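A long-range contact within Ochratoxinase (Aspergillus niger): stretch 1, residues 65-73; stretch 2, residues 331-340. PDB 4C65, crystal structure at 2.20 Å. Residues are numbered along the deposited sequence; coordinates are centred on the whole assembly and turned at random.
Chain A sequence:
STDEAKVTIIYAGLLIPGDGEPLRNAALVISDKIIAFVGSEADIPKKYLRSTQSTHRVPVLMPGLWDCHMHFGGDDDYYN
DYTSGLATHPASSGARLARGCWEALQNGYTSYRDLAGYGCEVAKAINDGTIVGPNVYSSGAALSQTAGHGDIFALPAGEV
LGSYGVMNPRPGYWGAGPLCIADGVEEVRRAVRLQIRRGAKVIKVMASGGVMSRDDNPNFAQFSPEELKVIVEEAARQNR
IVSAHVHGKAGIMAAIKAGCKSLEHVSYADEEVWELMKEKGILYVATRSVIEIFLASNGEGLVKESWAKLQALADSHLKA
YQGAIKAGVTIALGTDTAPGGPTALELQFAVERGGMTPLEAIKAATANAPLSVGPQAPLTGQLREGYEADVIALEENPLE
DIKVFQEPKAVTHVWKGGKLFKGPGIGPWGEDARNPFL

Stretch 1 65-73: LWDCHMHFG
Stretch 2 (331-340) IALGTDTAPG

Pro339 lies over one face of the Phe72 ring, its CG 3.6 Å from the ring centroid and 11° off the normal; the puckered prolyl ring, C-gamma exo, sets its CG over the aromatic face, which suits this CH-pi contact. Phe72 (chi1 -86°, chi2 60°) starts with its CB pointing away, yet its ring comes nearer. Met70, m at all three chi angles, curls its flexible chain so that CE lies 4.3 Å from Pro339 CD and 3.6 Å from Thr337 CG2. Farther back, Cys68 SG (m) meets Ala332 CB at 4.0 Å.

The two backbones run in the same direction, His69 CA lying 4.3 Å from Gly334 CA and His71 CA 5.3 Å from Ala338 CA. Stretch 1 is extended but turns a corner at Cys68 (phi/psi -97/7). Cys68 N donates to Leu333 O (2.9 Å), Asp336 N to His69 O (2.7 Å) and His71 N to Thr337 O (3.1 Å). Asp336 adopts phi/psi 65/65. Gly334 (-147/150) suits the close approach, since a CB there would clash with His69 CB.

Asp67 (t, chi2 -77°) uses both carboxylate oxygens: OD1 accepts from Thr335 N (3.0 Å) and His69 N (3.0 Å), OD2 from Thr335 OG1 (m) at a very short 2.4 Å. Asp336 (t) sets CB over the His69 ring (t, chi2 129°), while its OD1 accepts a weak bond from His71 ND1 (p, chi2 -113°; 3.2 Å).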

ATOM      1  N   LEU A  65       1.911  43.183 -21.477  1.00 12.96           N
ATOM      2  CA  LEU A  65       0.678  42.462 -21.753  1.00 13.24           C
ATOM      3  C   LEU A  65       0.483  41.277 -20.814  1.00 13.05           C
ATOM      4  O   LEU A  65       1.445  40.637 -20.400  1.00 12.75           O
ATOM      5  CB  LEU A  65       0.683  41.978 -23.191  1.00 13.63           C
ATOM      6  CG  LEU A  65       0.594  43.057 -24.260  1.00 14.24           C
ATOM      7  CD1 LEU A  65       1.088  42.512 -25.587  1.00 14.58           C
ATOM      8  CD2 LEU A  65      -0.854  43.545 -24.357  1.00 14.96           C
ATOM      9  N   TRP A  66      -0.783  41.007 -20.496  1.00 13.65           N
ATOM     10  CA  TRP A  66      -1.189  39.835 -19.721  1.00 13.66           C
ATOM     11  C   TRP A  66      -1.892  38.840 -20.637  1.00 13.90           C
ATOM     12  O   TRP A  66      -2.580  39.228 -21.575  1.00 14.90           O
ATOM     13  CB  TRP A  66      -2.197  40.190 -18.660  1.00 14.18           C
ATOM     14  CG  TRP A  66      -1.654  40.784 -17.419  1.00 14.07           C
ATOM     15  CD1 TRP A  66      -1.002  41.959 -17.300  1.00 14.08           C
ATOM     16  CD2 TRP A  66      -1.820  40.278 -16.091  1.00 14.15           C
ATOM     17  NE1 TRP A  66      -0.689  42.194 -15.979  1.00 14.07           N
ATOM     18  CE2 TRP A  66      -1.185  41.171 -15.220  1.00 14.19           C
ATOM     19  CE3 TRP A  66      -2.426  39.140 -15.557  1.00 14.67           C
ATOM     20  CZ2 TRP A  66      -1.116  40.955 -13.854  1.00 14.52           C
ATOM     21  CZ3 TRP A  66      -2.380  38.944 -14.190  1.00 14.93           C
ATOM     22  CH2 TRP A  66      -1.738  39.858 -13.355  1.00 14.92           C
ATOM     23  N   ASP A  67      -1.681  37.551 -20.389  1.00 13.60           N
ATOM     24  CA  ASP A  67      -2.617  36.556 -20.844  1.00 13.83           C
ATOM     25  C   ASP A  67      -3.140  35.824 -19.633  1.00 14.12           C
ATOM     26  O   ASP A  67      -2.351  35.302 -18.830  1.00 14.15           O
ATOM     27  CB  ASP A  67      -2.004  35.599 -21.841  1.00 13.53           C
ATOM     28  CG  ASP A  67      -3.077  34.835 -22.612  1.00 14.12           C
ATOM     29  OD1 ASP A  67      -3.657  33.870 -22.030  1.00 14.07           O
ATOM     30  OD2 ASP A  67      -3.334  35.220 -23.769  1.00 14.45           O
ATOM     31  N   CYS A  68      -4.463  35.790 -19.510  1.00 14.88           N
ATOM     32  CA  CYS A  68      -5.105  35.267 -18.326  1.00 15.51           C
ATOM     33  C   CYS A  68      -5.550  33.821 -18.433  1.00 16.16           C
ATOM     34  O   CYS A  68      -6.242  33.318 -17.546  1.00 17.11           O
ATOM     35  CB  CYS A  68      -6.288  36.144 -17.980  1.00 16.31           C
ATOM     36  SG  CYS A  68      -5.802  37.851 -17.634  1.00 16.25           S
ATOM     37  N   HIS A  69      -5.178  33.149 -19.512  1.00 16.05           N
ATOM     38  CA  HIS A  69      -5.489  31.743 -19.649  1.00 16.73           C
ATOM     39  C   HIS A  69      -4.373  30.946 -20.332  1.00 16.25           C
ATOM     40  O   HIS A  69      -4.475  30.608 -21.495  1.00 16.46           O
ATOM     41  CB  HIS A  69      -6.804  31.533 -20.399  1.00 18.01           C
ATOM     42  CG  HIS A  69      -7.398  30.180 -20.160  1.00 19.14           C
ATOM     43  ND1 HIS A  69      -8.705  30.005 -19.777  1.00 20.58           N
ATOM     44  CD2 HIS A  69      -6.845  28.944 -20.164  1.00 18.95           C
ATOM     45  CE1 HIS A  69      -8.944  28.716 -19.598  1.00 21.11           C
ATOM     46  NE2 HIS A  69      -7.831  28.054 -19.818  1.00 20.02           N
ATOM     47  N   MET A  70      -3.328  30.643 -19.578  1.00 15.79           N
ATOM     48  CA  MET A  70      -2.210  29.861 -20.074  1.00 15.64           C
ATOM     49  C   MET A  70      -2.205  28.516 -19.374  1.00 16.31           C
ATOM     50  O   MET A  70      -2.834  28.351 -18.351  1.00 16.48           O
ATOM     51  CB  MET A  70      -0.902  30.595 -19.808  1.00 14.72           C
ATOM     52  CG  MET A  70      -0.807  31.998 -20.426  1.00 14.59           C
ATOM     53  SD  MET A  70      -1.093  32.012 -22.198  1.00 15.30           S
ATOM     54  CE  MET A  70       0.406  31.171 -22.724  1.00 15.19           C
ATOM     55  N   HIS A  71      -1.544  27.533 -19.959  1.00 17.09           N
ATOM     56  CA  HIS A  71      -1.347  26.272 -19.279  1.00 18.33           C
ATOM     57  C   HIS A  71       0.104  25.831 -19.407  1.00 17.92           C
ATOM     58  O   HIS A  71       0.622  25.676 -20.497  1.00 17.81           O
ATOM     59  CB  HIS A  71      -2.337  25.190 -19.731  1.00 20.32           C
ATOM     60  CG  HIS A  71      -2.384  24.968 -21.213  1.00 22.36           C
ATOM     61  ND1 HIS A  71      -3.490  25.285 -21.976  1.00 24.56           N
ATOM     62  CD2 HIS A  71      -1.485  24.422 -22.071  1.00 23.14           C
ATOM     63  CE1 HIS A  71      -3.265  24.961 -23.241  1.00 24.94           C
ATOM     64  NE2 HIS A  71      -2.051  24.448 -23.327  1.00 24.14           N
ATOM     65  N   PHE A  72       0.752  25.667 -18.262  1.00 17.62           N
ATOM     66  CA  PHE A  72       2.147  25.373 -18.199  1.00 17.80           C
ATOM     67  C   PHE A  72       2.337  23.874 -18.244  1.00 18.67           C
ATOM     68  O   PHE A  72       2.673  23.235 -17.251  1.00 18.83           O
ATOM     69  CB  PHE A  72       2.753  25.971 -16.922  1.00 17.81           C
ATOM     70  CG  PHE A  72       3.179  27.415 -17.069  1.00 17.32           C
ATOM     71  CD1 PHE A  72       2.263  28.395 -17.403  1.00 16.93           C
ATOM     72  CD2 PHE A  72       4.489  27.787 -16.826  1.00 17.22           C
ATOM     73  CE1 PHE A  72       2.654  29.721 -17.529  1.00 16.73           C
ATOM     74  CE2 PHE A  72       4.878  29.101 -16.945  1.00 16.88           C
ATOM     75  CZ  PHE A  72       3.953  30.077 -17.285  1.00 16.59           C
ATOM     76  N   GLY A  73       2.130  23.317 -19.425  1.00 19.85           N
ATOM     77  CA  GLY A  73       2.145  21.868 -19.619  1.00 21.05           C
ATOM     78  C   GLY A  73       3.487  21.311 -20.015  1.00 21.81           C
ATOM     79  O   GLY A  73       3.977  20.369 -19.391  1.00 22.54           O
ATOM     80  N   ILE A 331     -13.934  42.570 -18.867  1.00 18.72           N
ATOM     81  CA  ILE A 331     -13.339  41.526 -19.656  1.00 18.13           C
ATOM     82  C   ILE A 331     -11.827  41.566 -19.564  1.00 17.29           C
ATOM     83  O   ILE A 331     -11.223  42.632 -19.489  1.00 17.30           O
ATOM     84  CB  ILE A 331     -13.806  41.660 -21.117  1.00 19.11           C
ATOM     85  CG1 ILE A 331     -15.304  41.384 -21.170  1.00 20.26           C
ATOM     86  CG2 ILE A 331     -13.091  40.678 -22.041  1.00 18.92           C
ATOM     87  CD1 ILE A 331     -16.003  42.206 -22.200  1.00 21.91           C
ATOM     88  N   ALA A 332     -11.216  40.387 -19.563  1.00 16.68           N
ATOM     89  CA  ALA A 332      -9.774  40.267 -19.735  1.00 16.14           C
ATOM     90  C   ALA A 332      -9.517  39.213 -20.792  1.00 16.50           C
ATOM     91  O   ALA A 332     -10.410  38.421 -21.133  1.00 17.61           O
ATOM     92  CB  ALA A 332      -9.089  39.908 -18.442  1.00 15.06           C
ATOM     93  N   LEU A 333      -8.313  39.230 -21.348  1.00 15.93           N
ATOM     94  CA  LEU A 333      -7.987  38.364 -22.471  1.00 15.93           C
ATOM     95  C   LEU A 333      -7.177  37.149 -22.032  1.00 15.06           C
ATOM     96  O   LEU A 333      -6.263  37.253 -21.214  1.00 14.43           O
ATOM     97  CB  LEU A 333      -7.201  39.116 -23.564  1.00 16.15           C
ATOM     98  CG  LEU A 333      -7.933  40.272 -24.222  1.00 16.79           C
ATOM     99  CD1 LEU A 333      -7.168  40.754 -25.434  1.00 17.52           C
ATOM    100  CD2 LEU A 333      -9.348  39.900 -24.639  1.00 17.73           C
ATOM    101  N   GLY A 334      -7.543  35.997 -22.601  1.00 15.25           N
ATOM    102  CA  GLY A 334      -6.848  34.747 -22.388  1.00 14.66           C
ATOM    103  C   GLY A 334      -6.937  33.954 -23.648  1.00 15.28           C
ATOM    104  O   GLY A 334      -7.912  34.053 -24.375  1.00 15.75           O
ATOM    105  N   THR A 335      -5.922  33.133 -23.889  1.00 15.43           N
ATOM    106  CA  THR A 335      -5.773  32.421 -25.164  1.00 16.27           C
ATOM    107  C   THR A 335      -6.052  30.920 -25.060  1.00 16.30           C
ATOM    108  O   THR A 335      -6.531  30.292 -26.012  1.00 17.31           O
ATOM    109  CB  THR A 335      -4.354  32.664 -25.699  1.00 16.26           C
ATOM    110  OG1 THR A 335      -4.128  34.072 -25.777  1.00 16.32           O
ATOM    111  CG2 THR A 335      -4.180  32.078 -27.093  1.00 17.53           C
ATOM    112  N   ASP A 336      -5.760  30.359 -23.888  1.00 15.63           N
ATOM    113  CA  ASP A 336      -5.791  28.923 -23.642  1.00 15.62           C
ATOM    114  C   ASP A 336      -4.733  28.229 -24.480  1.00 16.07           C
ATOM    115  O   ASP A 336      -5.031  27.436 -25.363  1.00 17.10           O
ATOM    116  CB  ASP A 336      -7.176  28.347 -23.896  1.00 16.26           C
ATOM    117  CG  ASP A 336      -7.402  27.011 -23.184  1.00 16.27           C
ATOM    118  OD1 ASP A 336      -6.442  26.347 -22.762  1.00 16.05           O
ATOM    119  OD2 ASP A 336      -8.568  26.622 -23.063  1.00 16.81           O
ATOM    120  N   THR A 337      -3.485  28.531 -24.180  1.00 15.48           N
ATOM    121  CA  THR A 337      -2.361  27.988 -24.934  1.00 16.00           C
ATOM    122  C   THR A 337      -1.129  27.822 -24.033  1.00 15.33           C
ATOM    123  O   THR A 337      -1.107  28.266 -22.893  1.00 14.06           O
ATOM    124  CB  THR A 337      -2.054  28.927 -26.122  1.00 16.47           C
ATOM    125  OG1 THR A 337      -1.156  28.293 -27.028  1.00 17.35           O
ATOM    126  CG2 THR A 337      -1.458  30.229 -25.634  1.00 15.70           C
ATOM    127  N   ALA A 338      -0.103  27.170 -24.563  1.00 16.16           N
ATOM    128  CA  ALA A 338       1.177  27.021 -23.872  1.00 15.97           C
ATOM    129  C   ALA A 338       1.933  28.339 -23.889  1.00 15.79           C
ATOM    130  O   ALA A 338       1.776  29.143 -24.803  1.00 15.68           O
ATOM    131  CB  ALA A 338       2.020  25.937 -24.557  1.00 17.01           C
ATOM    132  N   PRO A 339       2.782  28.563 -22.881  1.00 15.93           N
ATOM    133  CA  PRO A 339       3.701  29.733 -22.864  1.00 15.94           C
ATOM    134  C   PRO A 339       4.502  29.888 -24.148  1.00 16.98           C
ATOM    135  O   PRO A 339       4.975  28.900 -24.697  1.00 17.97           O
ATOM    136  CB  PRO A 339       4.643  29.406 -21.715  1.00 15.71           C
ATOM    137  CG  PRO A 339       3.773  28.620 -20.764  1.00 14.99           C
ATOM    138  CD  PRO A 339       2.853  27.800 -21.621  1.00 15.43           C
ATOM    139  N   GLY A 340       4.565  31.117 -24.645  1.00 17.04           N
ATOM    140  CA  GLY A 340       5.115  31.398 -25.945  1.00 18.25           C
ATOM    141  C   GLY A 340       4.186  31.063 -27.090  1.00 19.23           C
ATOM    142  O   GLY A 340       4.574  31.134 -28.258  1.00 20.13           O
TER